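Local coordinates for YkuI protein (Bacillus subtilis, PDB 2BAS), which probably acts through its EAL domain as a phosphodiesterase specific for the second messenger cyclic di-GMP, at residues A[195-200]-A[251-256]; A[44-49]-A[256-261]; A[211-216]-A[241-246]. All coordinates share one frame; numbering follows the deposited sequence.

Contact 1: residues A[195-200]-A[251-256]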
loop_
_atom_site.group_PDB
_atom_site.type_symbol
_atom_site.label_atom_id
_atom_site.label_comp_id
_atom_site.label_asym_id
_atom_site.label_seq_id
_atom_site.Cartn_x
_atom_site.Cartn_y
_atom_site.Cartn_z
ATOM N N LEU A 195 -1.629 -15.467 5.100
ATOM C CA LEU A 195 -2.561 -14.678 5.897
ATOM C C LEU A 195 -1.911 -13.482 6.588
ATOM O O LEU A 195 -0.788 -13.567 7.081
ATOM C CB LEU A 195 -3.215 -15.566 6.957
ATOM C CG LEU A 195 -4.566 -16.208 6.669
ATOM C CD1 LEU A 195 -4.500 -17.713 6.861
ATOM C CD2 LEU A 195 -5.638 -15.607 7.552
ATOM N N LEU A 196 -2.652 -12.381 6.642
ATOM C CA LEU A 196 -2.240 -11.204 7.385
ATOM C C LEU A 196 -3.269 -10.968 8.472
ATOM O O LEU A 196 -4.455 -10.840 8.178
ATOM C CB LEU A 196 -2.176 -9.986 6.455
ATOM C CG LEU A 196 -1.199 -9.990 5.286
ATOM C CD1 LEU A 196 -1.345 -8.695 4.493
ATOM C CD2 LEU A 196 0.244 -10.170 5.767
ATOM N N LYS A 197 -2.835 -10.937 9.726
ATOM C CA LYS A 197 -3.752 -10.662 10.839
ATOM C C LYS A 197 -3.680 -9.193 11.228
ATOM O O LYS A 197 -2.613 -8.685 11.594
ATOM C CB LYS A 197 -3.452 -11.520 12.062
ATOM C CG LYS A 197 -3.828 -12.979 11.941
ATOM C CD LYS A 197 -3.927 -13.676 13.320
ATOM C CE LYS A 197 -5.323 -13.536 13.957
ATOM N NZ LYS A 197 -5.579 -14.530 15.064
ATOM N N ILE A 198 -4.823 -8.522 11.139
ATOM C CA ILE A 198 -4.931 -7.104 11.450
ATOM C C ILE A 198 -5.757 -6.920 12.723
ATOM O O ILE A 198 -6.871 -7.414 12.826
ATOM C CB ILE A 198 -5.526 -6.326 10.240
ATOM C CG1 ILE A 198 -4.654 -6.543 8.998
ATOM C CG2 ILE A 198 -5.641 -4.848 10.539
ATOM C CD1 ILE A 198 -5.295 -6.115 7.678
ATOM N N ASP A 199 -5.166 -6.245 13.702
ATOM C CA ASP A 199 -5.798 -5.924 14.978
ATOM C C ASP A 199 -6.565 -4.614 14.813
ATOM O O ASP A 199 -6.090 -3.699 14.147
ATOM C CB ASP A 199 -4.711 -5.784 16.049
ATOM C CG ASP A 199 -5.205 -5.110 17.326
ATOM O OD1 ASP A 199 -6.367 -5.339 17.732
ATOM O OD2 ASP A 199 -4.415 -4.357 17.940
ATOM N N LEU A 200 -7.742 -4.513 15.415
ATOM C CA LEU A 200 -8.557 -3.310 15.244
ATOM C C LEU A 200 -8.808 -2.530 16.536
ATOM O O LEU A 200 -9.698 -1.672 16.584
ATOM C CB LEU A 200 -9.873 -3.638 14.530
ATOM C CG LEU A 200 -9.792 -4.184 13.100
ATOM C CD1 LEU A 200 -11.186 -4.525 12.603
ATOM C CD2 LEU A 200 -9.103 -3.200 12.154
ATOM N N TYR A 251 -11.703 -13.158 6.859
ATOM C CA TYR A 251 -12.001 -13.867 8.106
ATOM C C TYR A 251 -12.091 -12.880 9.260
ATOM O O TYR A 251 -11.451 -11.830 9.224
ATOM C CB TYR A 251 -10.941 -14.923 8.400
ATOM C CG TYR A 251 -10.756 -15.947 7.300
ATOM C CD1 TYR A 251 -9.646 -15.904 6.452
ATOM C CD2 TYR A 251 -11.696 -16.958 7.103
ATOM C CE1 TYR A 251 -9.473 -16.859 5.447
ATOM C CE2 TYR A 251 -11.537 -17.910 6.105
ATOM C CZ TYR A 251 -10.429 -17.858 5.282
ATOM O OH TYR A 251 -10.288 -18.811 4.298
ATOM N N PHE A 252 -12.881 -13.224 10.278
ATOM C CA PHE A 252 -13.153 -12.323 11.395
ATOM C C PHE A 252 -13.105 -13.032 12.749
ATOM O O PHE A 252 -13.536 -14.181 12.875
ATOM C CB PHE A 252 -14.533 -11.689 11.232
ATOM C CG PHE A 252 -14.825 -11.167 9.851
ATOM C CD1 PHE A 252 -15.503 -11.958 8.923
ATOM C CD2 PHE A 252 -14.465 -9.874 9.486
ATOM C CE1 PHE A 252 -15.792 -11.473 7.648
ATOM C CE2 PHE A 252 -14.757 -9.376 8.203
ATOM C CZ PHE A 252 -15.413 -10.172 7.288
ATOM N N GLN A 253 -12.631 -12.321 13.770
ATOM C CA GLN A 253 -12.477 -12.872 15.113
ATOM C C GLN A 253 -12.595 -11.783 16.179
ATOM O O GLN A 253 -12.046 -10.694 16.008
ATOM C CB GLN A 253 -11.102 -13.530 15.215
ATOM C CG GLN A 253 -10.789 -14.230 16.527
ATOM C CD GLN A 253 -9.362 -14.727 16.573
ATOM O OE1 GLN A 253 -8.639 -14.652 15.580
ATOM N NE2 GLN A 253 -8.944 -15.240 17.724
ATOM N N GLY A 254 -13.297 -12.084 17.272
ATOM C CA GLY A 254 -13.418 -11.172 18.409
ATOM C C GLY A 254 -14.594 -11.407 19.358
ATOM O O GLY A 254 -15.496 -12.219 19.083
ATOM N N TYR A 255 -14.582 -10.679 20.478
ATOM C CA TYR A 255 -15.678 -10.711 21.457
ATOM C C TYR A 255 -17.032 -10.460 20.806
ATOM O O TYR A 255 -18.009 -11.135 21.133
ATOM C CB TYR A 255 -15.463 -9.691 22.585
ATOM C CG TYR A 255 -14.269 -9.981 23.460
ATOM C CD1 TYR A 255 -14.226 -11.125 24.266
ATOM C CD2 TYR A 255 -13.182 -9.107 23.503
ATOM C CE1 TYR A 255 -13.120 -11.401 25.079
ATOM C CE2 TYR A 255 -12.064 -9.376 24.316
ATOM C CZ TYR A 255 -12.041 -10.522 25.097
ATOM O OH TYR A 255 -10.948 -10.788 25.900
ATOM N N TYR A 256 -17.084 -9.494 19.887
ATOM C CA TYR A 256 -18.335 -9.132 19.223
ATOM C C TYR A 256 -18.963 -10.333 18.537
ATOM O O TYR A 256 -20.177 -10.507 18.588
ATOM C CB TYR A 256 -18.151 -7.976 18.223
ATOM C CG TYR A 256 -19.462 -7.487 17.641
ATOM C CD1 TYR A 256 -20.337 -6.709 18.403
ATOM C CD2 TYR A 256 -19.839 -7.821 16.343
ATOM C CE1 TYR A 256 -21.545 -6.274 17.887
ATOM C CE2 TYR A 256 -21.048 -7.385 15.811
ATOM C CZ TYR A 256 -21.896 -6.612 16.592
ATOM O OH TYR A 256 -23.096 -6.175 16.078
#
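Leu195 lays its CD2 methyl against the ring of Tyr251, the leucine side chain set nearly square to that of the tyrosine. The approach is from CD2 of Leu195 to CD1 of Tyr251, at 4.2 Å, and it comes at the ring obliquely. It is a light touch between two side chains that both point toward the other segment. Strand 195-199 and strand 249-252 are not direct neighbours in the sheet. Strand 229-233 runs between them and pairs in parallel with both. Its Leu231 touches Leu195, Lys197 and Tyr251, so the contact bridges over one strand inside the barrel-like alpha/beta fold of the EAL domain.

Two residues further along each segment the contact turns polar. Lys197 starts with CG anti to its carbonyl carbon, and its chain bends at chi3 (87°), which carries NZ toward Gln253. Gln253 reaches back with CG opposite the backbone N (chi1 -177°) and an extended chain. NZ of Lys197 donates to OE1 of Gln253 at 3.1 Å. The C=O...N angle is 136°, and the nitrogen lies slightly tilted from the plane of the amide. The other end of that amide is held too: NE2 of Gln253 bonds to Glu57 and Gln43, which fixes which way round the amide sits. Gln253 thus joins Lys197 to Glu57 through the two ends of its amide.

NZ of Lys197 is gripped by a salt bridge to Glu146 and by the amide oxygen of Gln253, with two more carboxylates, Glu233 and Glu57, at longer range as weak ion pairs. Being held by an amide oxygen as well as by a carboxylate would limit where the lysine tip can swing.

Contact 2: residues A[44-49]-A[256-261]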
loop_
_atom_site.group_PDB
_atom_site.type_symbol
_atom_site.label_atom_id
_atom_site.label_comp_id
_atom_site.label_asym_id
_atom_site.label_seq_id
_atom_site.Cartn_x
_atom_site.Cartn_y
_atom_site.Cartn_z
ATOM N N ALA A 44 -13.454 -19.082 17.920
ATOM C CA ALA A 44 -13.832 -19.339 16.533
ATOM C C ALA A 44 -13.443 -18.213 15.601
ATOM O O ALA A 44 -13.419 -17.034 15.987
ATOM C CB ALA A 44 -15.323 -19.625 16.424
ATOM N N ILE A 45 -13.122 -18.594 14.369
ATOM C CA ILE A 45 -12.814 -17.636 13.330
ATOM C C ILE A 45 -13.825 -17.827 12.217
ATOM O O ILE A 45 -14.101 -18.964 11.806
ATOM C CB ILE A 45 -11.359 -17.761 12.853
ATOM C CG1 ILE A 45 -10.425 -17.360 13.998
ATOM C CG2 ILE A 45 -11.113 -16.852 11.651
ATOM C CD1 ILE A 45 -9.101 -18.018 13.954
ATOM N N PHE A 46 -14.375 -16.708 11.745
ATOM C CA PHE A 46 -15.534 -16.731 10.855
ATOM C C PHE A 46 -15.273 -16.417 9.397
ATOM O O PHE A 46 -14.488 -15.543 9.068
ATOM C CB PHE A 46 -16.645 -15.839 11.413
ATOM C CG PHE A 46 -17.218 -16.349 12.703
ATOM C CD1 PHE A 46 -16.675 -15.960 13.925
ATOM C CD2 PHE A 46 -18.281 -17.246 12.698
ATOM C CE1 PHE A 46 -17.194 -16.440 15.124
ATOM C CE2 PHE A 46 -18.806 -17.732 13.886
ATOM C CZ PHE A 46 -18.263 -17.323 15.104
ATOM N N SER A 47 -15.959 -17.170 8.544
ATOM C CA SER A 47 -15.888 -17.063 7.089
ATOM C C SER A 47 -16.691 -15.865 6.615
ATOM O O SER A 47 -17.700 -15.512 7.231
ATOM C CB SER A 47 -16.504 -18.327 6.475
ATOM O OG SER A 47 -16.041 -18.572 5.159
ATOM N N ALA A 48 -16.260 -15.248 5.518
ATOM C CA ALA A 48 -17.017 -14.147 4.936
ATOM C C ALA A 48 -18.007 -14.639 3.883
ATOM O O ALA A 48 -19.122 -14.118 3.800
ATOM C CB ALA A 48 -16.091 -13.109 4.345
ATOM N N GLU A 49 -17.600 -15.642 3.099
ATOM C CA GLU A 49 -18.420 -16.182 2.002
ATOM C C GLU A 49 -19.681 -16.859 2.533
ATOM O O GLU A 49 -20.796 -16.412 2.251
ATOM C CB GLU A 49 -17.627 -17.148 1.120
ATOM C CG GLU A 49 -16.201 -16.744 0.831
ATOM C CD GLU A 49 -15.213 -17.623 1.559
ATOM O OE1 GLU A 49 -15.280 -18.856 1.352
ATOM O OE2 GLU A 49 -14.375 -17.091 2.322
ATOM N N TYR A 256 -17.084 -9.494 19.887
ATOM C CA TYR A 256 -18.335 -9.132 19.223
ATOM C C TYR A 256 -18.963 -10.333 18.537
ATOM O O TYR A 256 -20.177 -10.507 18.588
ATOM C CB TYR A 256 -18.151 -7.976 18.223
ATOM C CG TYR A 256 -19.462 -7.487 17.641
ATOM C CD1 TYR A 256 -20.337 -6.709 18.403
ATOM C CD2 TYR A 256 -19.839 -7.821 16.343
ATOM C CE1 TYR A 256 -21.545 -6.274 17.887
ATOM C CE2 TYR A 256 -21.048 -7.385 15.811
ATOM C CZ TYR A 256 -21.896 -6.612 16.592
ATOM O OH TYR A 256 -23.096 -6.175 16.078
ATOM N N LEU A 257 -18.131 -11.163 17.915
ATOM C CA LEU A 257 -18.611 -12.366 17.254
ATOM C C LEU A 257 -18.856 -13.486 18.261
ATOM O O LEU A 257 -20.004 -13.846 18.508
ATOM C CB LEU A 257 -17.652 -12.814 16.153
ATOM C CG LEU A 257 -17.425 -11.805 15.028
ATOM C CD1 LEU A 257 -16.361 -12.307 14.101
ATOM C CD2 LEU A 257 -18.704 -11.526 14.260
ATOM N N VAL A 258 -17.782 -14.020 18.842
ATOM C CA VAL A 258 -17.864 -15.098 19.832
ATOM C C VAL A 258 -16.647 -15.073 20.759
ATOM O O VAL A 258 -15.510 -15.127 20.301
ATOM C CB VAL A 258 -17.988 -16.505 19.167
ATOM C CG1 VAL A 258 -17.805 -17.604 20.185
ATOM C CG2 VAL A 258 -19.345 -16.686 18.510
ATOM N N SER A 259 -16.902 -14.986 22.061
ATOM C CA SER A 259 -15.852 -15.038 23.089
ATOM C C SER A 259 -15.137 -16.412 23.139
ATOM O O SER A 259 -15.634 -17.391 22.581
ATOM C CB SER A 259 -16.460 -14.773 24.483
ATOM O OG SER A 259 -17.355 -15.820 24.830
ATOM N N PRO A 260 -13.949 -16.487 23.770
ATOM C CA PRO A 260 -13.297 -17.798 23.863
ATOM C C PRO A 260 -13.987 -18.766 24.830
ATOM O O PRO A 260 -14.362 -18.378 25.936
ATOM C CB PRO A 260 -11.886 -17.461 24.380
ATOM C CG PRO A 260 -11.730 -15.980 24.183
ATOM C CD PRO A 260 -13.112 -15.428 24.356
ATOM N N SER A 261 -14.156 -20.014 24.400
ATOM C CA SER A 261 -14.669 -21.064 25.274
ATOM C C SER A 261 -13.841 -22.336 25.147
ATOM O O SER A 261 -12.944 -22.432 24.307
ATOM C CB SER A 261 -16.158 -21.351 25.018
ATOM O OG SER A 261 -16.357 -22.070 23.812
HETATM O O HOH W 1 -14.416 -15.171 17.315
#
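Ala44 meets the segment 256-261 through a water molecule. The water donates to the backbone O of Ala44, and it also donates to O of Val258 at 3.2 Å. Val258 O also accepts from the side chain of Gln43. The setting is the EAL-domain alpha/beta barrel: strand 38-47 is antiparallel to strand 249-252, and the loop that follows strand 249-252 lies beside strand 38-47.

Ile45 points away from the loop and touches Tyr251 and Gln253. Phe46 points the other way and carries the apolar contact. Its CG lies anti to the carbonyl carbon (chi1 -66°), which sends the ring out toward Leu257 and Val258. The Leu257 side chain runs antiparallel to that of Phe46. CD1 of Phe46 comes to 3.7 Å from CD1 of Leu257, obliquely to the ring, while CB of Leu257 lies 3.8 Å from CE1 of Phe46. Leu270 and Val53 also touch the Phe46 side chain, so the ring is buried between loop and sheet.

Further on, Ala48 and Glu49 face the second subunit. Ala48 packs on Trp370 and Glu49 makes a salt bridge to Lys366, both of that other chain. Back at the loop, Val258 comes in crosswise to the Phe46 side chain, and its CG2 methyl meets the ring edge near its plane, 3.6 Å from CZ of Phe46.

Contact 3: residues A[211-216]-A[241-246]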
loop_
_atom_site.group_PDB
_atom_site.type_symbol
_atom_site.label_atom_id
_atom_site.label_comp_id
_atom_site.label_asym_id
_atom_site.label_seq_id
_atom_site.Cartn_x
_atom_site.Cartn_y
_atom_site.Cartn_z
ATOM N N SER A 211 -4.036 8.766 9.284
ATOM C CA SER A 211 -2.903 7.996 8.776
ATOM C C SER A 211 -3.136 6.478 8.791
ATOM O O SER A 211 -2.868 5.794 7.798
ATOM C CB SER A 211 -1.642 8.334 9.575
ATOM O OG SER A 211 -1.208 9.662 9.335
ATOM N N TYR A 212 -3.645 5.965 9.913
ATOM C CA TYR A 212 -3.823 4.522 10.110
ATOM C C TYR A 212 -4.666 3.828 9.039
ATOM O O TYR A 212 -4.326 2.720 8.598
ATOM C CB TYR A 212 -4.370 4.210 11.510
ATOM C CG TYR A 212 -4.428 2.728 11.808
ATOM C CD1 TYR A 212 -3.257 1.978 11.926
ATOM C CD2 TYR A 212 -5.652 2.067 11.960
ATOM C CE1 TYR A 212 -3.296 0.615 12.193
ATOM C CE2 TYR A 212 -5.701 0.690 12.229
ATOM C CZ TYR A 212 -4.514 -0.023 12.343
ATOM O OH TYR A 212 -4.528 -1.373 12.609
ATOM N N GLU A 213 -5.755 4.475 8.623
ATOM C CA GLU A 213 -6.612 3.925 7.580
ATOM C C GLU A 213 -5.928 3.946 6.197
ATOM O O GLU A 213 -6.159 3.078 5.360
ATOM C CB GLU A 213 -7.945 4.654 7.546
ATOM C CG GLU A 213 -9.083 3.773 7.052
ATOM C CD GLU A 213 -10.481 4.302 7.396
ATOM O OE1 GLU A 213 -10.630 5.135 8.329
ATOM O OE2 GLU A 213 -11.437 3.858 6.718
ATOM N N HIS A 214 -5.056 4.912 5.961
ATOM C CA HIS A 214 -4.326 4.905 4.715
ATOM C C HIS A 214 -3.289 3.781 4.670
ATOM O O HIS A 214 -3.164 3.097 3.658
ATOM C CB HIS A 214 -3.701 6.259 4.447
ATOM C CG HIS A 214 -4.706 7.332 4.181
ATOM N ND1 HIS A 214 -4.499 8.654 4.526
ATOM C CD2 HIS A 214 -5.935 7.277 3.617
ATOM C CE1 HIS A 214 -5.544 9.374 4.155
ATOM N NE2 HIS A 214 -6.432 8.560 3.608
ATOM N N VAL A 215 -2.576 3.573 5.773
ATOM C CA VAL A 215 -1.613 2.483 5.872
ATOM C C VAL A 215 -2.278 1.130 5.622
ATOM O O VAL A 215 -1.746 0.315 4.870
ATOM C CB VAL A 215 -0.874 2.482 7.238
ATOM C CG1 VAL A 215 -0.068 1.192 7.434
ATOM C CG2 VAL A 215 0.028 3.726 7.379
ATOM N N LEU A 216 -3.438 0.895 6.235
ATOM C CA LEU A 216 -4.173 -0.354 6.027
ATOM C C LEU A 216 -4.597 -0.534 4.579
ATOM O O LEU A 216 -4.561 -1.646 4.043
ATOM C CB LEU A 216 -5.402 -0.440 6.941
ATOM C CG LEU A 216 -5.132 -0.706 8.428
ATOM C CD1 LEU A 216 -6.443 -0.914 9.166
ATOM C CD2 LEU A 216 -4.192 -1.907 8.639
ATOM N N LEU A 241 -16.488 -4.498 12.862
ATOM C CA LEU A 241 -16.944 -5.529 11.936
ATOM C C LEU A 241 -17.263 -4.882 10.595
ATOM O O LEU A 241 -16.856 -5.380 9.541
ATOM C CB LEU A 241 -18.177 -6.249 12.487
ATOM C CG LEU A 241 -18.733 -7.399 11.641
ATOM C CD1 LEU A 241 -17.693 -8.502 11.436
ATOM C CD2 LEU A 241 -20.004 -7.952 12.262
ATOM N N GLN A 242 -17.991 -3.766 10.655
ATOM C CA GLN A 242 -18.249 -2.913 9.499
ATOM C C GLN A 242 -16.940 -2.628 8.778
ATOM O O GLN A 242 -16.812 -2.896 7.583
ATOM C CB GLN A 242 -18.937 -1.613 9.956
ATOM C CG GLN A 242 -18.560 -0.325 9.194
ATOM C CD GLN A 242 -19.263 -0.176 7.855
ATOM O OE1 GLN A 242 -20.467 0.110 7.789
ATOM N NE2 GLN A 242 -18.505 -0.344 6.775
ATOM N N TYR A 243 -15.954 -2.124 9.514
ATOM C CA TYR A 243 -14.690 -1.759 8.906
ATOM C C TYR A 243 -14.029 -2.929 8.178
ATOM O O TYR A 243 -13.619 -2.783 7.022
ATOM C CB TYR A 243 -13.736 -1.142 9.924
ATOM C CG TYR A 243 -12.448 -0.712 9.288
ATOM C CD1 TYR A 243 -12.311 0.566 8.758
ATOM C CD2 TYR A 243 -11.366 -1.600 9.182
ATOM C CE1 TYR A 243 -11.122 0.961 8.143
ATOM C CE2 TYR A 243 -10.175 -1.219 8.571
ATOM C CZ TYR A 243 -10.061 0.064 8.053
ATOM O OH TYR A 243 -8.886 0.452 7.451
ATOM N N ALA A 244 -13.929 -4.073 8.854
ATOM C CA ALA A 244 -13.277 -5.264 8.299
ATOM C C ALA A 244 -13.916 -5.686 6.986
ATOM O O ALA A 244 -13.239 -5.941 5.984
ATOM C CB ALA A 244 -13.340 -6.406 9.297
ATOM N N TRP A 245 -15.241 -5.739 7.001
ATOM C CA TRP A 245 -15.993 -6.153 5.846
ATOM C C TRP A 245 -15.811 -5.220 4.645
ATOM O O TRP A 245 -15.695 -5.693 3.514
ATOM C CB TRP A 245 -17.457 -6.279 6.223
ATOM C CG TRP A 245 -18.295 -6.644 5.082
ATOM C CD1 TRP A 245 -18.607 -7.902 4.669
ATOM C CD2 TRP A 245 -18.920 -5.742 4.163
ATOM N NE1 TRP A 245 -19.402 -7.840 3.553
ATOM C CE2 TRP A 245 -19.608 -6.526 3.220
ATOM C CE3 TRP A 245 -18.966 -4.347 4.051
ATOM C CZ2 TRP A 245 -20.345 -5.970 2.183
ATOM C CZ3 TRP A 245 -19.699 -3.787 3.016
ATOM C CH2 TRP A 245 -20.382 -4.599 2.094
ATOM N N ARG A 246 -15.785 -3.907 4.869
ATOM C CA ARG A 246 -15.653 -2.971 3.742
ATOM C C ARG A 246 -14.201 -2.902 3.255
ATOM O O ARG A 246 -13.930 -2.420 2.162
ATOM C CB ARG A 246 -16.208 -1.580 4.099
ATOM C CG ARG A 246 -15.159 -0.521 4.352
ATOM C CD ARG A 246 -15.491 0.356 5.539
ATOM N NE ARG A 246 -16.458 1.406 5.251
ATOM C CZ ARG A 246 -16.817 2.338 6.132
ATOM N NH1 ARG A 246 -16.281 2.331 7.350
ATOM N NH2 ARG A 246 -17.712 3.271 5.801
HETATM O O HOH W 2 -8.798 2.015 4.520
#
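Tyr243 leaves its helix with CG opposite the backbone N (chi1 -178°), and this sends the ring straight across toward helix 211-226. Glu213 uses a similar first torsion (chi1 -151°) and an extended chain, which carries its carboxylate outward along the tyrosine ring. The two side chains lie head to tail, each running toward the other's helix.

Glu213 lies along one edge of the Tyr243 ring. Its CG sits in the ring plane, 3.4 Å from OH of Tyr243. Further out, OE2 of Glu213 comes 3.2 Å from CE1 of Tyr243, again near the ring plane. The carboxylate and ring planes are turned 73° apart. An acceptor oxygen at the ring edge faces the slightly positive C-H rim rather than the electron-rich face.

Both helices belong to the outer layer of the EAL-domain alpha/beta barrel. Helix 211-226 follows strand 195-199, and helix 238-246 follows strand 229-233. The two parallel strands are neighbours, so this is contact between adjacent helices. Tyr232 of strand 229-233 touches Tyr243 from the sheet side, and Leu203 touches it from a loop.

Leu216, one turn along from Glu213, meets the hydroxyl end of the same ring. Its CD1 lies 3.3 Å from OH of Tyr243 and 3.8 Å from CE2 of Tyr243, approaching obliquely. Leu216 CG also rests over one face of the Tyr212 ring. The hydroxyl of Tyr243 makes no direct hydrogen bond to the facing helix. A water bridges instead, donating to the backbone O of Glu213 at 3.0 Å, with a weak, long link to OH of Tyr243. The guanidinium of Arg246 approaches the same carboxylate without touching it: NH1 of Arg246 is 5.1 Å from OE2 of Glu213.

All three contacts lie in the EAL domain. Along the chain, segment 44-49 comes first, then 195-200, 211-216, 241-246, 251-256 and 256-261, so contact 2 spans contact 1, which spans contact 3. The centres of contacts 1 and 2 are about 9 Å apart. They share Tyr256 and the sheet in which strands 38-47 and 249-252 are neighbours, joined by a probable backbone hydrogen bond, Phe46 N to Phe252 O. Contact 3 is about 12 Å from contact 1 and about 19 Å from contact 2. Its helices connect strands 195-199, 229-233 and 249-252. The contacts join the sheet to its outer helices and to the loop after strand 249-252, and contacts 2 and 3 also reach the second subunit.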